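Long-range contacts in glyoxalase family protein (Bacillus cereus, PDB 1ZSW), which binds a zinc ion and belongs to the glyoxalase/bleomycin resistance/dioxygenase superfamily, although the reaction it may catalyse is not known: residues K29-I34 / Q179-V184; T77-T82 / V161-T166; I105-P110 / L149-L154. All blocks are in the same frame, centred on the assembly; numbering follows the deposited sequence.

Contact 1: residues K29-I34 / Q179-V184. With ZN (zinc ion), chain B.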
loop_
_atom_site.group_PDB
_atom_site.type_symbol
_atom_site.label_atom_id
_atom_site.label_comp_id
_atom_site.label_asym_id
_atom_site.label_seq_id
_atom_site.Cartn_x
_atom_site.Cartn_y
_atom_site.Cartn_z
ATOM N N LYS A 29 -3.043 8.689 -9.942
ATOM C CA LYS A 29 -1.589 8.657 -10.124
ATOM C C LYS A 29 -0.905 7.373 -9.715
ATOM O O LYS A 29 0.180 7.088 -10.204
ATOM C CB LYS A 29 -0.923 9.846 -9.458
ATOM C CG LYS A 29 -1.240 11.157 -10.216
ATOM C CD LYS A 29 -0.191 12.218 -9.969
ATOM C CE LYS A 29 0.882 12.146 -11.033
ATOM N NZ LYS A 29 1.861 13.274 -10.947
ATOM N N GLY A 30 -1.512 6.624 -8.806
ATOM C CA GLY A 30 -0.832 5.438 -8.273
ATOM C C GLY A 30 -1.397 5.027 -6.920
ATOM O O GLY A 30 -2.355 5.623 -6.406
ATOM N N HIS A 31 -0.790 3.997 -6.366
ATOM C CA HIS A 31 -1.101 3.594 -4.991
ATOM C C HIS A 31 -0.708 4.692 -4.013
ATOM O O HIS A 31 0.316 5.384 -4.184
ATOM C CB HIS A 31 -0.384 2.308 -4.561
ATOM C CG HIS A 31 -0.441 1.202 -5.578
ATOM N ND1 HIS A 31 -1.630 0.795 -6.143
ATOM C CD2 HIS A 31 0.532 0.396 -6.100
ATOM C CE1 HIS A 31 -1.392 -0.212 -6.979
ATOM N NE2 HIS A 31 -0.091 -0.465 -6.979
ATOM N N HIS A 32 -1.478 4.764 -2.921
ATOM C CA HIS A 32 -1.209 5.720 -1.822
ATOM C C HIS A 32 -0.484 5.037 -0.669
ATOM O O HIS A 32 0.593 5.463 -0.255
ATOM C CB HIS A 32 -2.533 6.354 -1.364
ATOM C CG HIS A 32 -2.376 7.496 -0.407
ATOM N ND1 HIS A 32 -2.051 7.319 0.921
ATOM C CD2 HIS A 32 -2.539 8.832 -0.591
ATOM C CE1 HIS A 32 -2.031 8.500 1.529
ATOM N NE2 HIS A 32 -2.294 9.439 0.624
ATOM N N HIS A 33 -1.074 3.959 -0.162
ATOM C CA HIS A 33 -0.437 3.157 0.878
ATOM C C HIS A 33 -1.112 1.834 0.922
ATOM O O HIS A 33 -2.127 1.626 0.231
ATOM C CB HIS A 33 -0.524 3.826 2.280
ATOM C CG HIS A 33 -1.918 3.995 2.815
ATOM N ND1 HIS A 33 -2.676 5.124 2.556
ATOM C CD2 HIS A 33 -2.659 3.232 3.665
ATOM C CE1 HIS A 33 -3.842 5.024 3.181
ATOM N NE2 HIS A 33 -3.853 3.891 3.870
ATOM N N ILE A 34 -0.554 0.928 1.722
ATOM C CA ILE A 34 -1.172 -0.388 1.898
ATOM C C ILE A 34 -1.013 -0.739 3.363
ATOM O O ILE A 34 0.027 -0.407 3.934
ATOM C CB ILE A 34 -0.516 -1.431 0.923
ATOM C CG1 ILE A 34 -1.258 -2.776 0.892
ATOM C CG2 ILE A 34 1.012 -1.547 1.140
ATOM C CD1 ILE A 34 -0.988 -3.542 -0.437
ATOM N N GLN A 179 12.192 1.909 -3.448
ATOM C CA GLN A 179 11.727 3.238 -3.879
ATOM C C GLN A 179 10.326 3.546 -3.393
ATOM O O GLN A 179 10.060 4.642 -2.862
ATOM C CB GLN A 179 11.818 3.412 -5.387
ATOM C CG GLN A 179 13.245 3.192 -5.887
ATOM C CD GLN A 179 13.250 2.975 -7.343
ATOM O OE1 GLN A 179 13.266 1.836 -7.802
ATOM N NE2 GLN A 179 13.169 4.057 -8.092
ATOM N N GLY A 180 9.435 2.572 -3.556
ATOM C CA GLY A 180 8.049 2.698 -3.125
ATOM C C GLY A 180 7.329 1.534 -3.777
ATOM O O GLY A 180 7.980 0.587 -4.267
ATOM N N MET A 181 6.007 1.621 -3.793
ATOM C CA MET A 181 5.165 0.508 -4.257
ATOM C C MET A 181 5.152 0.397 -5.746
ATOM O O MET A 181 5.048 1.391 -6.455
ATOM C CB MET A 181 3.710 0.705 -3.779
ATOM C CG MET A 181 3.665 0.664 -2.259
ATOM S SD MET A 181 2.049 1.291 -1.629
ATOM C CE MET A 181 1.113 -0.085 -2.174
ATOM N N GLY A 182 5.150 -0.862 -6.205
ATOM C CA GLY A 182 4.856 -1.173 -7.620
ATOM C C GLY A 182 3.592 -2.024 -7.713
ATOM O O GLY A 182 2.562 -1.660 -7.143
ATOM N N SER A 183 3.636 -3.147 -8.424
ATOM C CA SER A 183 2.460 -3.994 -8.583
ATOM C C SER A 183 1.889 -4.406 -7.241
ATOM O O SER A 183 2.655 -4.833 -6.366
ATOM C CB SER A 183 2.873 -5.304 -9.274
ATOM O OG SER A 183 3.733 -5.041 -10.359
ATOM N N VAL A 184 0.563 -4.355 -7.102
ATOM C CA VAL A 184 -0.111 -4.954 -5.918
ATOM C C VAL A 184 -1.012 -6.050 -6.458
ATOM O O VAL A 184 -1.685 -5.833 -7.424
ATOM C CB VAL A 184 -0.937 -3.897 -5.136
ATOM C CG1 VAL A 184 -1.737 -4.568 -4.031
ATOM C CG2 VAL A 184 0.026 -2.850 -4.471
HETATM ZN ZN ZN B . -5.537 3.254 4.994
#
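The imidazole of His-31 carries a methyl group on one face and a carbonyl at its edge. Val-184 CG2 lies over that face, offset toward the rim and 3.8 Å from the centroid of the His-31 ring, a CH-pi contact. In the ring plane, the Gly-182 carbonyl O comes within 2.9 Å of His-31 NE2, the nitrogen that is hydrogen-bonded to the Glu-226 carbonyl. The His-33 ring is held through both of its nitrogens. Its NE2 binds the zinc ion at 2.1 Å, alongside His-246 and Glu-294, while its ND1 meets His-32 ND1 at 2.8 Å in an almost straight bond. His-33 donates in its own ring plane, but approaches the His-32 ring from 24° out of plane. Because His-32 NE2 is hydrogen-bonded to the Thr-297 carbonyl, His-32 is a second-shell residue that probably helps to fix the rotation of a metal ligand. A classic beta bulge, in which His-32 and His-33 both face Ala-248, probably helps to bring the two neighbouring rings to the same side.

Met-181 fills the interface with a flexible thioether. Its chain bends at chi3 (71°), bringing CE within 3.7 Å of His-31 CB and 3.6 Å of Ile-34 CG2, with SD resting near the His-33 backbone. Beyond it, Ile-34 CD1 and Val-184 CG1 meet tip to tip at 3.8 Å; branched residues suit this buried, apolar seam. The strand segments cross at 96° with their axes 8.2 Å apart; they belong to different sheets, and side chains fill the space between them. Strand 31-38 runs between strands 83-88 and 244-251 in the zinc-bearing sheet, and strand 180-188 lies between 101-109 and 227-231 in the other.

Contact 2: residues T77-T82 / V161-T166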
loop_
_atom_site.group_PDB
_atom_site.type_symbol
_atom_site.label_atom_id
_atom_site.label_comp_id
_atom_site.label_asym_id
_atom_site.label_seq_id
_atom_site.Cartn_x
_atom_site.Cartn_y
_atom_site.Cartn_z
ATOM N N THR A 77 9.950 10.995 3.822
ATOM C CA THR A 77 8.791 11.696 4.410
ATOM C C THR A 77 7.522 10.840 4.492
ATOM O O THR A 77 6.435 11.315 4.847
ATOM C CB THR A 77 8.427 12.976 3.624
ATOM O OG1 THR A 77 8.067 12.630 2.283
ATOM C CG2 THR A 77 9.599 13.949 3.596
ATOM N N GLY A 78 7.633 9.577 4.116
ATOM C CA GLY A 78 6.443 8.748 4.104
ATOM C C GLY A 78 5.518 9.200 2.997
ATOM O O GLY A 78 4.288 9.174 3.158
ATOM N N SER A 79 6.076 9.565 1.847
ATOM C CA SER A 79 5.250 10.160 0.785
ATOM C C SER A 79 4.266 9.135 0.181
ATOM O O SER A 79 4.520 7.926 0.275
ATOM C CB SER A 79 6.122 10.777 -0.275
ATOM O OG SER A 79 6.838 9.781 -0.922
ATOM N N PRO A 80 3.139 9.607 -0.372
ATOM C CA PRO A 80 2.175 8.719 -1.016
ATOM C C PRO A 80 2.870 7.803 -2.012
ATOM O O PRO A 80 3.701 8.252 -2.841
ATOM C CB PRO A 80 1.252 9.679 -1.752
ATOM C CG PRO A 80 1.181 10.865 -0.765
ATOM C CD PRO A 80 2.640 11.009 -0.340
ATOM N N GLY A 81 2.506 6.529 -1.948
ATOM C CA GLY A 81 3.187 5.581 -2.836
ATOM C C GLY A 81 4.290 4.775 -2.150
ATOM O O GLY A 81 4.743 3.751 -2.695
ATOM N N THR A 82 4.730 5.199 -0.968
ATOM C CA THR A 82 5.849 4.539 -0.322
ATOM C C THR A 82 5.454 3.879 0.994
ATOM O O THR A 82 6.244 3.130 1.574
ATOM C CB THR A 82 7.055 5.521 -0.040
ATOM O OG1 THR A 82 6.730 6.399 1.055
ATOM C CG2 THR A 82 7.431 6.295 -1.278
ATOM N N VAL A 161 8.063 7.911 -8.665
ATOM C CA VAL A 161 7.145 9.033 -8.456
ATOM C C VAL A 161 8.026 10.224 -8.097
ATOM O O VAL A 161 8.927 10.083 -7.272
ATOM C CB VAL A 161 6.168 8.709 -7.310
ATOM C CG1 VAL A 161 5.387 9.949 -6.838
ATOM C CG2 VAL A 161 5.217 7.631 -7.760
ATOM N N GLU A 162 7.791 11.377 -8.718
ATOM C CA GLU A 162 8.686 12.521 -8.509
ATOM C C GLU A 162 8.946 12.844 -7.033
ATOM O O GLU A 162 10.082 13.150 -6.653
ATOM C CB GLU A 162 8.243 13.769 -9.289
ATOM C CG GLU A 162 9.063 15.035 -8.930
ATOM C CD GLU A 162 9.314 15.965 -10.104
ATOM O OE1 GLU A 162 9.335 17.195 -9.881
ATOM O OE2 GLU A 162 9.501 15.476 -11.245
ATOM N N HIS A 163 7.921 12.767 -6.199
ATOM C CA HIS A 163 8.091 13.178 -4.801
ATOM C C HIS A 163 8.823 12.190 -3.880
ATOM O O HIS A 163 9.181 12.550 -2.773
ATOM C CB HIS A 163 6.781 13.648 -4.161
ATOM C CG HIS A 163 5.738 12.587 -4.021
ATOM N ND1 HIS A 163 4.473 12.713 -4.551
ATOM C CD2 HIS A 163 5.755 11.392 -3.382
ATOM C CE1 HIS A 163 3.761 11.635 -4.267
ATOM N NE2 HIS A 163 4.514 10.820 -3.554
ATOM N N TRP A 164 9.061 10.964 -4.341
ATOM C CA TRP A 164 9.806 9.996 -3.534
ATOM C C TRP A 164 11.248 10.441 -3.217
ATOM O O TRP A 164 11.910 11.036 -4.067
ATOM C CB TRP A 164 9.838 8.648 -4.252
ATOM C CG TRP A 164 8.492 7.959 -4.363
ATOM C CD1 TRP A 164 7.299 8.343 -3.797
ATOM C CD2 TRP A 164 8.233 6.722 -5.045
ATOM N NE1 TRP A 164 6.317 7.442 -4.119
ATOM C CE2 TRP A 164 6.869 6.430 -4.875
ATOM C CE3 TRP A 164 9.025 5.844 -5.802
ATOM C CZ2 TRP A 164 6.273 5.282 -5.418
ATOM C CZ3 TRP A 164 8.433 4.706 -6.365
ATOM C CH2 TRP A 164 7.068 4.434 -6.159
ATOM N N GLU A 165 11.712 10.161 -1.998
ATOM C CA GLU A 165 13.089 10.474 -1.596
ATOM C C GLU A 165 13.724 9.375 -0.782
ATOM O O GLU A 165 13.159 8.922 0.214
ATOM C CB GLU A 165 13.115 11.742 -0.752
ATOM C CG GLU A 165 12.857 12.989 -1.530
ATOM C CD GLU A 165 12.691 14.187 -0.613
ATOM O OE1 GLU A 165 11.652 14.276 0.091
ATOM O OE2 GLU A 165 13.623 15.015 -0.591
ATOM N N THR A 166 14.931 8.977 -1.158
ATOM C CA THR A 166 15.635 7.971 -0.375
ATOM C C THR A 166 16.028 8.536 1.002
ATOM O O THR A 166 16.136 9.750 1.216
ATOM C CB THR A 166 16.887 7.414 -1.122
ATOM O OG1 THR A 166 17.753 8.497 -1.461
ATOM C CG2 THR A 166 16.485 6.675 -2.427
HETATM O O HOH W 1 9.898 11.911 0.806
#
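Two turns meet here, a type II turn from Ser-79 to Thr-82 and a type I turn from Val-161 to Trp-164, with the CA atoms of Ser-79 and Trp-164 6.3 Å apart. Proline and glycine suit the two central positions of the type II turn, which presents the Pro-80 carbonyl to two ring N-H groups. His-163 NE2 donates to Pro-80 O at 2.8 Å, lying in the carbonyl plane on a lone pair; Trp-164 NE1 donates to it at 3.0 Å, tilted 24° from that plane. Both bonds lie close to the planes of their donor rings, so one oxygen helps to set the rotation of two aromatic groups.

The indole is sandwiched: Thr-82 CG2 sits over its five-membered ring, 3.3 Å from the centroid, and Val-161 CB covers the opposite face. Thr-82 OG1 turns back to Ser-79 O, bracing the turn, while Ser-79 OG bonds to Asp-75. A water bridges Thr-77 OG1 and Glu-165 OE1, donating to the carboxylate.

The loop between strands 69-74 and 83-88 thus meets the loop between strands 150-155 and 180-188. Backbone bonds tie Gly-81 to His-32 and Met-181, and Arg-250 of strand 244-251 packs against Pro-80 and His-163.

Contact 3: residues I105-P110 / L149-L154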
loop_
_atom_site.group_PDB
_atom_site.type_symbol
_atom_site.label_atom_id
_atom_site.label_comp_id
_atom_site.label_asym_id
_atom_site.label_seq_id
_atom_site.Cartn_x
_atom_site.Cartn_y
_atom_site.Cartn_z
ATOM N N ILE A 105 2.611 -7.604 -2.100
ATOM C CA ILE A 105 3.047 -6.225 -2.222
ATOM C C ILE A 105 4.309 -6.147 -3.063
ATOM O O ILE A 105 5.340 -6.671 -2.663
ATOM C CB ILE A 105 3.378 -5.625 -0.853
ATOM C CG1 ILE A 105 2.237 -5.868 0.124
ATOM C CG2 ILE A 105 3.661 -4.110 -1.001
ATOM C CD1 ILE A 105 2.621 -5.431 1.571
ATOM N N GLY A 106 4.216 -5.481 -4.208
ATOM C CA GLY A 106 5.380 -5.217 -5.059
ATOM C C GLY A 106 6.107 -3.957 -4.604
ATOM O O GLY A 106 5.471 -2.937 -4.332
ATOM N N LEU A 107 7.433 -4.011 -4.546
ATOM C CA LEU A 107 8.245 -2.852 -4.090
ATOM C C LEU A 107 9.319 -2.612 -5.152
ATOM O O LEU A 107 10.048 -3.554 -5.510
ATOM C CB LEU A 107 8.898 -3.162 -2.746
ATOM C CG LEU A 107 7.953 -3.416 -1.567
ATOM C CD1 LEU A 107 8.720 -3.875 -0.335
ATOM C CD2 LEU A 107 7.188 -2.130 -1.308
ATOM N N LEU A 108 9.402 -1.389 -5.662
ATOM C CA LEU A 108 10.357 -1.077 -6.747
ATOM C C LEU A 108 11.762 -0.872 -6.184
ATOM O O LEU A 108 11.933 -0.235 -5.152
ATOM C CB LEU A 108 9.913 0.184 -7.490
ATOM C CG LEU A 108 8.579 0.037 -8.227
ATOM C CD1 LEU A 108 7.993 1.367 -8.666
ATOM C CD2 LEU A 108 8.784 -0.881 -9.459
ATOM N N VAL A 109 12.755 -1.448 -6.875
ATOM C CA VAL A 109 14.179 -1.173 -6.625
ATOM C C VAL A 109 14.809 -0.752 -7.933
ATOM O O VAL A 109 14.298 -1.078 -8.995
ATOM C CB VAL A 109 14.937 -2.350 -5.986
ATOM C CG1 VAL A 109 14.370 -2.646 -4.618
ATOM C CG2 VAL A 109 14.915 -3.646 -6.885
ATOM N N PRO A 110 15.885 0.056 -7.874
ATOM C CA PRO A 110 16.349 0.678 -9.118
ATOM C C PRO A 110 16.876 -0.249 -10.224
ATOM O O PRO A 110 16.610 0.020 -11.369
ATOM C CB PRO A 110 17.437 1.635 -8.628
ATOM C CG PRO A 110 17.076 1.894 -7.149
ATOM C CD PRO A 110 16.605 0.552 -6.693
ATOM N N LEU A 149 3.527 -12.635 5.239
ATOM C CA LEU A 149 3.229 -11.606 4.238
ATOM C C LEU A 149 4.124 -11.782 3.031
ATOM O O LEU A 149 5.355 -11.860 3.169
ATOM C CB LEU A 149 3.386 -10.189 4.853
ATOM C CG LEU A 149 3.125 -9.050 3.837
ATOM C CD1 LEU A 149 1.676 -9.008 3.428
ATOM C CD2 LEU A 149 3.461 -7.695 4.542
ATOM N N ARG A 150 3.513 -11.785 1.841
ATOM C CA ARG A 150 4.241 -11.982 0.607
ATOM C C ARG A 150 4.540 -10.664 -0.050
ATOM O O ARG A 150 3.612 -9.842 -0.247
ATOM C CB ARG A 150 3.459 -12.911 -0.353
ATOM C CG ARG A 150 3.318 -14.345 0.223
ATOM C CD ARG A 150 2.213 -15.101 -0.517
ATOM N NE ARG A 150 0.890 -14.789 0.049
ATOM C CZ ARG A 150 -0.252 -15.291 -0.422
ATOM N NH1 ARG A 150 -0.242 -16.117 -1.469
ATOM N NH2 ARG A 150 -1.397 -14.978 0.159
ATOM N N LEU A 151 5.835 -10.455 -0.346
ATOM C CA LEU A 151 6.331 -9.287 -1.063
ATOM C C LEU A 151 7.200 -9.637 -2.262
ATOM O O LEU A 151 7.627 -10.789 -2.407
ATOM C CB LEU A 151 7.127 -8.354 -0.096
ATOM C CG LEU A 151 6.388 -7.943 1.180
ATOM C CD1 LEU A 151 6.833 -8.787 2.357
ATOM C CD2 LEU A 151 6.645 -6.440 1.493
ATOM N N VAL A 152 7.383 -8.701 -3.164
ATOM C CA VAL A 152 8.239 -8.958 -4.318
ATOM C C VAL A 152 8.986 -7.691 -4.702
ATOM O O VAL A 152 8.379 -6.619 -4.863
ATOM C CB VAL A 152 7.439 -9.574 -5.509
ATOM C CG1 VAL A 152 6.346 -8.626 -6.032
ATOM C CG2 VAL A 152 8.394 -9.923 -6.688
ATOM N N LEU A 153 10.314 -7.805 -4.811
ATOM C CA LEU A 153 11.098 -6.705 -5.315
ATOM C C LEU A 153 11.072 -6.682 -6.841
ATOM O O LEU A 153 11.184 -7.751 -7.489
ATOM C CB LEU A 153 12.536 -6.787 -4.807
ATOM C CG LEU A 153 12.769 -6.850 -3.322
ATOM C CD1 LEU A 153 14.255 -6.983 -3.061
ATOM C CD2 LEU A 153 12.245 -5.563 -2.628
ATOM N N LEU A 154 10.902 -5.508 -7.408
ATOM C CA LEU A 154 10.668 -5.363 -8.852
ATOM C C LEU A 154 11.591 -4.293 -9.425
ATOM O O LEU A 154 11.714 -3.192 -8.879
ATOM C CB LEU A 154 9.232 -4.932 -9.108
ATOM C CG LEU A 154 8.080 -5.785 -8.572
ATOM C CD1 LEU A 154 6.749 -4.956 -8.660
ATOM C CD2 LEU A 154 8.017 -7.140 -9.324
#
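Leu-151 lies beside Ile-105 on the neighbouring parallel strand, and its side chain can be followed outward from there. CB stands 3.6 Å from the Ile-105 carbonyl O, and CG is still beside that oxygen. CG points anti to the carbonyl carbon of Leu-151 (chi1 -53°), and from it CD2 reaches across to Leu-107 CD1 at 3.8 Å and Ile-105 CB at 4.1 Å. Leu-151 thus bridges two residues of the partner strand. Leu-153 continues the row on the face of Ile-105, Leu-107 and Leu-151, its CD2 touching Leu-107 CB. The ends of Val-109 and Leu-149 join the row's ends: Val-109 CG1 meets Leu-153 CD2, and Leu-149 CD2 lies 3.8 Å from Ile-105 CD1, those two side chains at about a right angle. Leucine, isoleucine and valine suit a buried surface where the side-chain ends meet other apolar groups.

On the face that bears Leu-108, Val-152 and Leu-154, the lack of a side chain at Gly-106 lets Leu-154 CD1 pack 3.9 Å from Gly-106 CA; Val-152 CG1 also packs against that carbon.

Five alternating backbone bonds hold the ladder, from Ile-105 N to Arg-150 O through to Val-109 N to Leu-154 O; the shortest, Leu-107 N to Val-152 O, measures 2.8 Å. The topology fits a beta-alpha-beta-beta-beta module of the family, whose first and last strands pair in parallel. Strand 138-144 flanks strand 150-155, strand 180-188 flanks strand 101-109, and helix 112-124 packs on Val-109 and Leu-153, while Ile-105 reaches Ile-34 and Met-36 of strand 31-38.

From the N terminus, the chain first lays down strand 31-38; contact 1 closes only after the 144 residues between segments 29-34 and 179-184. Within that loop, segment 77-82 waits for segment 161-166, so contact 2 is nested inside contact 1. Innermost is contact 3, with 38 residues between segments 105-110 and 149-154. The three therefore sit one within another and none interlace. Contact 3 is a pairing inside one sheet, contact 1 packs that sheet against the zinc-bearing one, and contact 2 joins two connecting loops. They also touch directly: the Ser-79 to Thr-82 turn reaches both strands of contact 1, while Leu-108 pairs with Gln-179 and Gly-180.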